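Local coordinates for protein dihydrofolate reductase (Moritella profunda, PDB 3IA4) that probably catalyses the NADPH-dependent reduction of 7,8-dihydrofolate to tetrahydrofolate, a key step of folate metabolism, and is captured here with NADPH and methotrexate, at residues A[5-10]-A[100-105]; A[23-28]-A[115-120]; A[61-66]-A[78-83]. One frame throughout, in Å; residues are numbered along the deposited sequence.

Contact 1: residues A[5-10]-A[100-105]. With NDP (NADPH dihydro-nicotinamide-adenine-dinucleotide phosphate), chain E.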
# COMPACT_ATOMS: atom_id res chain seq x y z
N MET A 5 -5.20 3.92 -2.13
CA MET A 5 -4.50 2.81 -1.54
C MET A 5 -3.50 2.35 -2.59
O MET A 5 -3.78 2.43 -3.80
CB MET A 5 -5.47 1.63 -1.22
CG MET A 5 -6.68 2.17 -0.45
SD MET A 5 -7.54 0.93 0.58
CE MET A 5 -7.79 -0.41 -0.56
N ILE A 6 -2.36 1.89 -2.15
CA ILE A 6 -1.27 1.48 -3.07
C ILE A 6 -0.84 0.10 -2.61
O ILE A 6 -0.62 -0.11 -1.42
CB ILE A 6 -0.07 2.47 -3.12
CG1 ILE A 6 1.00 1.88 -4.06
CG2 ILE A 6 0.50 2.69 -1.70
CD1 ILE A 6 2.12 2.93 -4.51
N ALA A 7 -0.73 -0.84 -3.56
CA ALA A 7 -0.34 -2.21 -3.23
C ALA A 7 0.28 -2.89 -4.42
O ALA A 7 -0.04 -2.51 -5.56
CB ALA A 7 -1.63 -3.03 -2.84
N ALA A 8 1.10 -3.92 -4.17
CA ALA A 8 1.63 -4.74 -5.26
C ALA A 8 1.02 -6.16 -5.11
O ALA A 8 1.15 -6.79 -4.06
CB ALA A 8 3.15 -4.83 -5.16
N LEU A 9 0.35 -6.60 -6.16
CA LEU A 9 -0.39 -7.90 -6.14
C LEU A 9 0.24 -8.91 -7.08
O LEU A 9 0.35 -8.65 -8.28
CB LEU A 9 -1.82 -7.75 -6.62
CG LEU A 9 -2.91 -7.13 -5.68
CD1 LEU A 9 -2.44 -5.75 -5.13
CD2 LEU A 9 -4.23 -7.03 -6.52
N ALA A 10 0.58 -10.07 -6.56
CA ALA A 10 0.86 -11.19 -7.48
C ALA A 10 -0.48 -11.81 -7.92
O ALA A 10 -1.57 -11.28 -7.60
CB ALA A 10 1.74 -12.19 -6.78
N THR A 100 -5.48 -5.94 6.46
CA THR A 100 -6.61 -5.52 7.28
C THR A 100 -6.96 -4.06 7.00
O THR A 100 -8.15 -3.68 6.98
CB THR A 100 -6.43 -5.69 8.80
OG1 THR A 100 -5.70 -6.87 9.11
CG2 THR A 100 -7.76 -5.82 9.39
N ILE A 101 -5.96 -3.23 6.72
CA ILE A 101 -6.22 -1.83 6.46
C ILE A 101 -6.86 -1.62 5.11
O ILE A 101 -7.81 -0.84 4.92
CB ILE A 101 -4.93 -1.02 6.53
CG1 ILE A 101 -4.25 -1.27 7.91
CG2 ILE A 101 -5.29 0.41 6.32
CD1 ILE A 101 -5.11 -1.06 9.13
N TYR A 102 -6.34 -2.34 4.14
CA TYR A 102 -6.98 -2.32 2.80
C TYR A 102 -8.48 -2.74 2.87
O TYR A 102 -9.33 -2.15 2.20
CB TYR A 102 -6.29 -3.29 1.81
CG TYR A 102 -4.87 -2.94 1.42
CD1 TYR A 102 -4.48 -1.65 1.12
CD2 TYR A 102 -3.93 -3.96 1.35
CE1 TYR A 102 -3.20 -1.36 0.72
CE2 TYR A 102 -2.61 -3.71 0.95
CZ TYR A 102 -2.27 -2.42 0.62
OH TYR A 102 -0.96 -2.24 0.27
N ASN A 103 -8.77 -3.78 3.64
CA ASN A 103 -10.15 -4.28 3.83
C ASN A 103 -11.00 -3.16 4.42
O ASN A 103 -12.12 -2.92 4.00
CB ASN A 103 -10.18 -5.46 4.82
CG ASN A 103 -9.71 -6.78 4.21
OD1 ASN A 103 -9.52 -6.89 2.99
ND2 ASN A 103 -9.53 -7.79 5.05
N GLN A 104 -10.47 -2.51 5.46
CA GLN A 104 -11.31 -1.49 6.11
C GLN A 104 -11.50 -0.21 5.30
O GLN A 104 -12.51 0.46 5.52
CB GLN A 104 -10.73 -1.12 7.44
CG GLN A 104 -10.69 -2.30 8.41
CD GLN A 104 -9.87 -1.95 9.63
OE1 GLN A 104 -10.34 -1.28 10.54
NE2 GLN A 104 -8.67 -2.45 9.69
N CYS A 105 -10.58 0.11 4.38
CA CYS A 105 -10.58 1.40 3.67
C CYS A 105 -11.03 1.30 2.23
O CYS A 105 -11.25 2.29 1.60
CB CYS A 105 -9.17 2.07 3.69
SG CYS A 105 -8.67 2.45 5.38
PA NDP E . -1.50 -4.84 8.84
O1A NDP E . -2.80 -4.41 8.20
O2A NDP E . -0.18 -4.32 8.36
O5B NDP E . -1.52 -4.63 10.46
C5B NDP E . -2.69 -5.04 11.20
C4B NDP E . -2.50 -4.49 12.60
O4B NDP E . -2.87 -3.11 12.55
C3B NDP E . -3.56 -5.07 13.57
O3B NDP E . -3.13 -6.33 14.08
C2B NDP E . -3.71 -3.98 14.62
O2B NDP E . -2.52 -3.83 15.40
C1B NDP E . -3.69 -2.78 13.71
N9A NDP E . -5.03 -2.34 13.27
C8A NDP E . -5.71 -2.82 12.21
N7A NDP E . -6.86 -2.14 12.02
C5A NDP E . -6.91 -1.18 12.98
C6A NDP E . -7.81 -0.08 13.36
N6A NDP E . -9.00 0.16 12.71
N1A NDP E . -7.40 0.68 14.43
C2A NDP E . -6.27 0.52 15.11
N3A NDP E . -5.42 -0.45 14.81
C4A NDP E . -5.69 -1.31 13.77
O3 NDP E . -1.41 -6.46 8.88
PN NDP E . -1.67 -7.68 7.87
O1N NDP E . -3.10 -7.64 7.44
O2N NDP E . -1.14 -8.91 8.50
O5D NDP E . -0.85 -7.27 6.58
C5D NDP E . 0.57 -7.42 6.60
C4D NDP E . 1.02 -8.24 5.40
O4D NDP E . 0.83 -7.44 4.16
C3D NDP E . 2.50 -8.62 5.42
O3D NDP E . 2.65 -9.93 4.83
C2D NDP E . 3.17 -7.61 4.48
O2D NDP E . 4.40 -8.08 3.88
C1D NDP E . 2.09 -7.46 3.45
N1N NDP E . 2.10 -6.21 2.70
C2N NDP E . 2.13 -6.28 1.37
C3N NDP E . 2.03 -5.14 0.62
C7N NDP E . 2.07 -5.26 -0.87
O7N NDP E . 1.84 -4.28 -1.54
N7N NDP E . 2.24 -6.44 -1.48
C4N NDP E . 1.92 -3.73 1.19
C5N NDP E . 1.83 -3.83 2.64
C6N NDP E . 1.97 -5.01 3.32
P2B NDP E . -2.57 -3.93 17.02
O1X NDP E . -1.26 -3.39 17.40
O2X NDP E . -3.79 -3.17 17.39
O3X NDP E . -2.81 -5.38 17.31

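Contact 2: residues A[23-28]-A[115-120]. With MTX (methotrexate), chain F.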
# COMPACT_ATOMS: atom_id res chain seq x y z
N TRP A 23 8.53 -12.26 -2.94
CA TRP A 23 9.17 -12.13 -4.25
C TRP A 23 10.37 -11.22 -4.09
O TRP A 23 10.47 -10.47 -3.12
CB TRP A 23 8.25 -11.54 -5.33
CG TRP A 23 7.49 -10.29 -4.95
CD1 TRP A 23 7.98 -9.00 -4.86
CD2 TRP A 23 6.13 -10.23 -4.53
NE1 TRP A 23 6.95 -8.12 -4.47
CE2 TRP A 23 5.82 -8.87 -4.25
CE3 TRP A 23 5.10 -11.21 -4.41
CZ2 TRP A 23 4.55 -8.45 -3.83
CZ3 TRP A 23 3.83 -10.80 -3.97
CH2 TRP A 23 3.56 -9.43 -3.71
N HIS A 24 11.29 -11.32 -5.04
CA HIS A 24 12.43 -10.40 -5.13
C HIS A 24 12.20 -9.47 -6.31
O HIS A 24 12.16 -9.93 -7.45
CB HIS A 24 13.73 -11.21 -5.36
CG HIS A 24 14.97 -10.34 -5.37
ND1 HIS A 24 15.63 -9.98 -6.52
CD2 HIS A 24 15.58 -9.69 -4.36
CE1 HIS A 24 16.62 -9.15 -6.23
NE2 HIS A 24 16.62 -8.97 -4.92
N LEU A 25 12.00 -8.17 -6.06
CA LEU A 25 11.67 -7.25 -7.12
C LEU A 25 12.03 -5.82 -6.68
O LEU A 25 11.18 -4.99 -6.40
CB LEU A 25 10.13 -7.39 -7.43
CG LEU A 25 9.65 -7.11 -8.84
CD1 LEU A 25 10.42 -7.94 -9.93
CD2 LEU A 25 8.09 -7.29 -8.95
N PRO A 26 13.34 -5.53 -6.57
CA PRO A 26 13.79 -4.27 -6.00
C PRO A 26 13.25 -3.06 -6.73
O PRO A 26 13.03 -2.03 -6.09
CB PRO A 26 15.32 -4.30 -6.20
CG PRO A 26 15.62 -5.58 -6.94
CD PRO A 26 14.42 -6.45 -6.93
N ALA A 27 13.10 -3.13 -8.05
CA ALA A 27 12.63 -1.96 -8.77
C ALA A 27 11.23 -1.53 -8.38
O ALA A 27 10.85 -0.37 -8.59
CB ALA A 27 12.65 -2.21 -10.31
N GLU A 28 10.42 -2.49 -7.95
CA GLU A 28 9.05 -2.19 -7.55
C GLU A 28 9.05 -1.25 -6.35
O GLU A 28 8.13 -0.45 -6.19
CB GLU A 28 8.29 -3.45 -7.21
CG GLU A 28 6.82 -3.34 -7.55
CD GLU A 28 5.97 -2.61 -6.49
OE1 GLU A 28 6.24 -2.83 -5.30
OE2 GLU A 28 5.05 -1.84 -6.87
N THR A 115 0.17 -2.32 -8.54
CA THR A 115 1.18 -2.99 -9.38
C THR A 115 0.74 -4.45 -9.49
O THR A 115 0.39 -5.05 -8.47
CB THR A 115 2.48 -2.93 -8.63
OG1 THR A 115 2.89 -1.55 -8.57
CG2 THR A 115 3.59 -3.74 -9.37
N HIS A 116 0.65 -4.98 -10.71
CA HIS A 116 0.38 -6.39 -10.88
C HIS A 116 1.65 -7.06 -11.29
O HIS A 116 2.24 -6.68 -12.32
CB HIS A 116 -0.67 -6.56 -11.98
CG HIS A 116 -1.94 -5.86 -11.67
ND1 HIS A 116 -2.94 -6.45 -10.91
CD2 HIS A 116 -2.41 -4.64 -12.03
CE1 HIS A 116 -3.96 -5.61 -10.82
NE2 HIS A 116 -3.66 -4.51 -11.47
N ILE A 117 2.06 -8.07 -10.50
CA ILE A 117 3.24 -8.89 -10.83
C ILE A 117 2.87 -10.23 -11.47
O ILE A 117 1.98 -10.94 -10.97
CB ILE A 117 4.02 -9.15 -9.52
CG1 ILE A 117 4.31 -7.81 -8.84
CG2 ILE A 117 5.30 -10.00 -9.81
CD1 ILE A 117 4.90 -7.97 -7.39
N GLU A 118 3.53 -10.60 -12.58
CA GLU A 118 3.17 -11.85 -13.23
C GLU A 118 3.87 -13.00 -12.53
O GLU A 118 4.94 -13.47 -12.97
CB GLU A 118 3.56 -11.81 -14.71
CG GLU A 118 2.79 -10.78 -15.50
CD GLU A 118 3.09 -10.85 -17.01
OE1 GLU A 118 3.60 -11.91 -17.49
OE2 GLU A 118 2.82 -9.84 -17.69
N LEU A 119 3.28 -13.45 -11.41
CA LEU A 119 3.89 -14.48 -10.60
C LEU A 119 2.77 -15.20 -9.85
O LEU A 119 1.89 -14.53 -9.33
CB LEU A 119 4.83 -13.82 -9.59
CG LEU A 119 5.37 -14.73 -8.49
CD1 LEU A 119 6.36 -15.76 -8.99
CD2 LEU A 119 6.05 -13.78 -7.55
N THR A 120 2.77 -16.54 -9.86
CA THR A 120 1.88 -17.30 -8.96
C THR A 120 2.74 -17.74 -7.75
O THR A 120 3.73 -18.48 -7.88
CB THR A 120 1.30 -18.50 -9.64
OG1 THR A 120 0.48 -18.06 -10.73
CG2 THR A 120 0.46 -19.33 -8.64
N1 MTX F . 4.71 -1.83 -3.33
C2 MTX F . 3.54 -1.25 -3.66
NA2 MTX F . 3.28 -1.09 -4.97
N3 MTX F . 2.66 -0.84 -2.69
C4 MTX F . 2.95 -0.99 -1.36
NA4 MTX F . 2.07 -0.61 -0.48
C4A MTX F . 4.15 -1.54 -1.02
N5 MTX F . 4.47 -1.66 0.31
C6 MTX F . 5.67 -2.23 0.65
C7 MTX F . 6.60 -2.66 -0.30
N8 MTX F . 6.27 -2.52 -1.66
C8A MTX F . 5.04 -1.96 -1.99
C9 MTX F . 5.97 -2.37 2.14
N10 MTX F . 7.37 -2.71 2.42
CM MTX F . 7.61 -4.05 3.02
C11 MTX F . 10.53 -0.03 1.70
C12 MTX F . 10.79 -1.30 2.21
C13 MTX F . 9.76 -2.18 2.46
C14 MTX F . 8.45 -1.80 2.17
C15 MTX F . 8.22 -0.54 1.64
C16 MTX F . 9.22 0.39 1.48
C MTX F . 11.59 0.93 1.36
O MTX F . 12.82 0.89 1.99
N MTX F . 11.30 1.79 0.39
CA MTX F . 12.14 2.89 0.01
CT MTX F . 11.31 4.15 -0.02
O1 MTX F . 10.07 4.08 -0.28
O2 MTX F . 11.87 5.26 0.19
CB MTX F . 12.73 2.71 -1.39
CG MTX F . 13.63 1.48 -1.47
CD MTX F . 14.92 1.58 -0.64
OE1 MTX F . 15.77 0.65 -0.64
OE2 MTX F . 15.17 2.59 0.05

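Contact 3: residues A[61-66]-A[78-83]. With NDP (NADPH dihydro-nicotinamide-adenine-dinucleotide phosphate), chain E.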
# COMPACT_ATOMS: atom_id res chain seq x y z
N ILE A 61 2.07 7.28 9.37
CA ILE A 61 1.00 7.14 10.38
C ILE A 61 0.80 5.64 10.54
O ILE A 61 0.62 4.97 9.54
CB ILE A 61 -0.29 7.84 9.87
CG1 ILE A 61 -0.03 9.33 9.67
CG2 ILE A 61 -1.51 7.54 10.80
CD1 ILE A 61 -1.12 10.04 8.87
N VAL A 62 0.85 5.14 11.79
CA VAL A 62 0.77 3.69 11.99
C VAL A 62 -0.43 3.39 12.87
O VAL A 62 -0.60 3.99 13.94
CB VAL A 62 2.04 3.15 12.63
CG1 VAL A 62 1.90 1.63 12.93
CG2 VAL A 62 3.19 3.40 11.69
N LEU A 63 -1.29 2.44 12.44
CA LEU A 63 -2.45 2.07 13.25
C LEU A 63 -2.14 1.00 14.29
O LEU A 63 -1.68 -0.11 13.96
CB LEU A 63 -3.55 1.55 12.29
CG LEU A 63 -4.19 2.77 11.61
CD1 LEU A 63 -4.58 2.49 10.17
CD2 LEU A 63 -5.41 3.19 12.43
N SER A 64 -2.39 1.30 15.56
CA SER A 64 -2.37 0.22 16.54
C SER A 64 -3.30 0.54 17.71
O SER A 64 -3.44 1.71 18.06
CB SER A 64 -0.96 0.04 17.10
OG SER A 64 -0.95 -0.84 18.23
N ARG A 65 -3.91 -0.48 18.33
CA ARG A 65 -4.69 -0.26 19.55
C ARG A 65 -3.86 -0.52 20.79
O ARG A 65 -4.37 -0.46 21.89
CB ARG A 65 -5.98 -1.10 19.58
CG ARG A 65 -6.91 -0.75 18.43
CD ARG A 65 -8.21 -1.54 18.47
NE ARG A 65 -8.59 -1.80 17.10
CZ ARG A 65 -9.74 -2.31 16.71
NH1 ARG A 65 -10.64 -2.59 17.62
NH2 ARG A 65 -10.01 -2.48 15.41
N GLN A 66 -2.59 -0.86 20.61
CA GLN A 66 -1.71 -1.11 21.77
C GLN A 66 -1.29 0.26 22.33
O GLN A 66 -0.61 1.03 21.66
CB GLN A 66 -0.54 -2.01 21.36
N ALA A 78 -5.08 5.30 17.06
CA ALA A 78 -5.79 4.11 17.48
C ALA A 78 -7.06 3.84 16.70
O ALA A 78 -7.76 2.83 16.95
CB ALA A 78 -6.12 4.20 19.01
N THR A 79 -7.38 4.72 15.77
CA THR A 79 -8.57 4.55 14.92
C THR A 79 -8.28 5.13 13.53
O THR A 79 -7.41 6.02 13.37
CB THR A 79 -9.84 5.29 15.46
OG1 THR A 79 -9.63 6.71 15.42
CG2 THR A 79 -10.19 4.88 16.88
N LEU A 80 -9.07 4.69 12.55
CA LEU A 80 -8.95 5.22 11.21
C LEU A 80 -9.28 6.71 11.17
O LEU A 80 -8.65 7.47 10.43
CB LEU A 80 -9.92 4.48 10.27
CG LEU A 80 -9.46 3.27 9.45
CD1 LEU A 80 -8.06 2.94 9.73
CD2 LEU A 80 -10.35 2.02 9.61
N GLU A 81 -10.33 7.11 11.89
CA GLU A 81 -10.67 8.51 11.94
C GLU A 81 -9.50 9.33 12.41
O GLU A 81 -9.28 10.40 11.92
CB GLU A 81 -11.88 8.75 12.87
CG GLU A 81 -13.23 8.31 12.29
CD GLU A 81 -13.17 6.99 11.49
OE1 GLU A 81 -12.08 6.62 10.98
OE2 GLU A 81 -14.24 6.32 11.35
N ASP A 82 -8.76 8.83 13.38
CA ASP A 82 -7.65 9.61 13.91
C ASP A 82 -6.52 9.67 12.89
O ASP A 82 -5.75 10.65 12.86
CB ASP A 82 -7.15 9.04 15.22
CG ASP A 82 -8.13 9.26 16.36
OD1 ASP A 82 -8.93 10.22 16.29
OD2 ASP A 82 -8.11 8.47 17.34
N ALA A 83 -6.38 8.61 12.09
CA ALA A 83 -5.40 8.61 11.02
C ALA A 83 -5.70 9.75 10.05
O ALA A 83 -4.80 10.53 9.68
CB ALA A 83 -5.34 7.20 10.28
PA NDP E . -1.50 -4.84 8.84
O1A NDP E . -2.80 -4.41 8.20
O2A NDP E . -0.18 -4.32 8.36
O5B NDP E . -1.52 -4.63 10.46
C5B NDP E . -2.69 -5.04 11.20
C4B NDP E . -2.50 -4.49 12.60
O4B NDP E . -2.87 -3.11 12.55
C3B NDP E . -3.56 -5.07 13.57
O3B NDP E . -3.13 -6.33 14.08
C2B NDP E . -3.71 -3.98 14.62
O2B NDP E . -2.52 -3.83 15.40
C1B NDP E . -3.69 -2.78 13.71
N9A NDP E . -5.03 -2.34 13.27
C8A NDP E . -5.71 -2.82 12.21
N7A NDP E . -6.86 -2.14 12.02
C5A NDP E . -6.91 -1.18 12.98
C6A NDP E . -7.81 -0.08 13.36
N6A NDP E . -9.00 0.16 12.71
N1A NDP E . -7.40 0.68 14.43
C2A NDP E . -6.27 0.52 15.11
N3A NDP E . -5.42 -0.45 14.81
C4A NDP E . -5.69 -1.31 13.77
O3 NDP E . -1.41 -6.46 8.88
PN NDP E . -1.67 -7.68 7.87
O1N NDP E . -3.10 -7.64 7.44
O2N NDP E . -1.14 -8.91 8.50
O5D NDP E . -0.85 -7.27 6.58
C5D NDP E . 0.57 -7.42 6.60
C4D NDP E . 1.02 -8.24 5.40
O4D NDP E . 0.83 -7.44 4.16
C3D NDP E . 2.50 -8.62 5.42
O3D NDP E . 2.65 -9.93 4.83
C2D NDP E . 3.17 -7.61 4.48
O2D NDP E . 4.40 -8.08 3.88
C1D NDP E . 2.09 -7.46 3.45
N1N NDP E . 2.10 -6.21 2.70
C2N NDP E . 2.13 -6.28 1.37
C3N NDP E . 2.03 -5.14 0.62
C7N NDP E . 2.07 -5.26 -0.87
O7N NDP E . 1.84 -4.28 -1.54
N7N NDP E . 2.24 -6.44 -1.48
C4N NDP E . 1.92 -3.73 1.19
C5N NDP E . 1.83 -3.83 2.64
C6N NDP E . 1.97 -5.01 3.32
P2B NDP E . -2.57 -3.93 17.02
O1X NDP E . -1.26 -3.39 17.40
O2X NDP E . -3.79 -3.17 17.39
O3X NDP E . -2.81 -5.38 17.31

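Contact 1: residues A[5-10]-A[100-105]
Y102 reaches from helix 99-105 to the strand 2-9 and puts its hydroxyl against the backbone of I6: OH donates to I6 O at 2.7 Å, tilted 23° from the carbonyl plane. The packing is tight here. A7 CB lies 3.3 Å from Y102 OH and also touches CZ, approaching the ring obliquely, while I6 O sits at the ring edge near its plane. Nearer the root of the ring, M5 bends back at its last torsion (chi3 -50°), which brings CE to 3.9 Å from Y102 CD1 and also against Y102 O. Its sulfur stands at the edge of the ring in a Met-aromatic contact, and M5 SD meets C105 CB at 3.7 Å. F127 closes over this cluster, touching M5, A7 and Y102.

This is the core of the dihydrofolate reductase fold, where strand 2-9 holds the nicotinamide carboxamide and the helix after strand 92-97 reaches the diphosphate and the adenine. I6 O also accepts from NA4 of methotrexate, so one carbonyl serves both the tyrosine and the inhibitor. Y102 OH comes within 3.4 Å of C4N of NADPH, the carbon that carries the hydride. A8 grips the carboxamide of the cofactor twice through its backbone, A8 N giving a nearly straight bond to O7N and A8 O receiving N7N.

The other side of the helix is open to solvent: N103 is exposed, and T100 and Q104, partly exposed, turn to the cofactor. T100 N donates to the phosphate oxygen O1N. The amide of Q104 reads the adenine edge, with OE1 accepting from N6A while NE2 donates to N7A at 3.0 Å. The same NE2 also donates to T100 O from above its carbonyl plane.

Contact 2: residues A[23-28]-A[115-120]
I117 CD1 lies over one face of the W23 indole, 3.7 Å from the centroid of the five-membered ring, in a CH-pi contact. It sits toward the rim of the ring system, closest to CE2 at 3.4 Å. The extended isoleucine chain (CD1 anti to CA, chi2 171°) also meets L25 tip to tip, with L25 CD2 3.6 Å from I117 CD1, so this one methyl is shared between the tryptophan and the leucine. Farther along, L119 CD2 packs against W23 CB at 3.8 Å and approaches the ring obliquely. W23 also touches A8 of strand 2-9, and Y153 lies against L25.

Toward the helix 26-36 the contact turns polar. T115 OG1 donates to E28 OE2 at 2.8 Å, meeting the oxygen on its anti side and 25° out of the carboxylate plane, while T115 CG2 rests against E28 CG. The same OE2 accepts a nearly straight bond from NA2 of methotrexate, 2.7 Å long, and OE1 lies 2.7 Å from N1 of the pteridine. The carboxylate thus spans both nitrogens of the inhibitor, and the threonine steadies one of its oxygens as a second-shell residue. An alanine in place of E28 would probably leave NA2 and N1 of methotrexate without their carboxylate and T115 OG1 without its acceptor.

An acidic side chain on the first helix, paired with a threonine of a sheet strand and facing the 2,4-diaminopteridine, is characteristic of the folate pocket in dihydrofolate reductases.

Contact 3: residues A[61-66]-A[78-83]
L63 and L80 meet through their methyls, CD1 to CD1 at 3.5 Å, and the two side chains cross at about a right angle. A second apolar pair lies deeper, where I61 CG2 rests against A83 CB at 3.9 Å. V77 and V42 extend this layer, both touching I61, L63 and A83, so helix 80-87 is seated on the sheet by small and branched aliphatic groups.

Contacts with the backbone come next. L63 CD2 presses on T79 O, and A78 CA lies 3.4 Å from S64 O in a CA-H...O contact. T79 is the N-cap of the helix: its OG1 accepts from D82 N and so ties off the first turn.

Bonds to the cofactor form the polar part. S64 OG donates to O1X of the 2'-phosphate at 2.7 Å, and R65 N gives a nearly straight bond to O2X. S64 OG is placed anti to its backbone N (chi1 169°), where it also accepts from Q66 N in an ST turn at the loop that binds the 2'-phosphate. The adenine is sandwiched within segment 61-66, R65 CG over one face, 3.6 Å from C2A, and L63 CB over the other, 3.7 Å from N3A. A78 O lies close to the ring plane at the rim, 3.3 Å from C2A.

Apolar methyls thus join strand to helix, while the hydroxyl and backbone N-H of the loop grip the 2'-phosphate, the group that distinguishes NADPH from NADH.

From the N terminus the chain runs through strand 2-9 to segment 23-28 and then out to strand 60-63. Contact 3 closes first, a short loop that returns through strand 75-77 to helix 80-87. Contact 1 closes next, when helix 99-105 comes back to the opening strand, and contact 2 follows as strand 111-117 reaches segment 23-28. Contacts 1 and 2 therefore cross, and contact 3 lies within the span of both. Strands 2-9 and 111-117 are sheet neighbours, so contacts 1 and 2 touch through their backbones. Contacts 1 and 3 meet at I101 and L63 and share NADPH, whereas contacts 2 and 3 lie about 29 Å apart between centres.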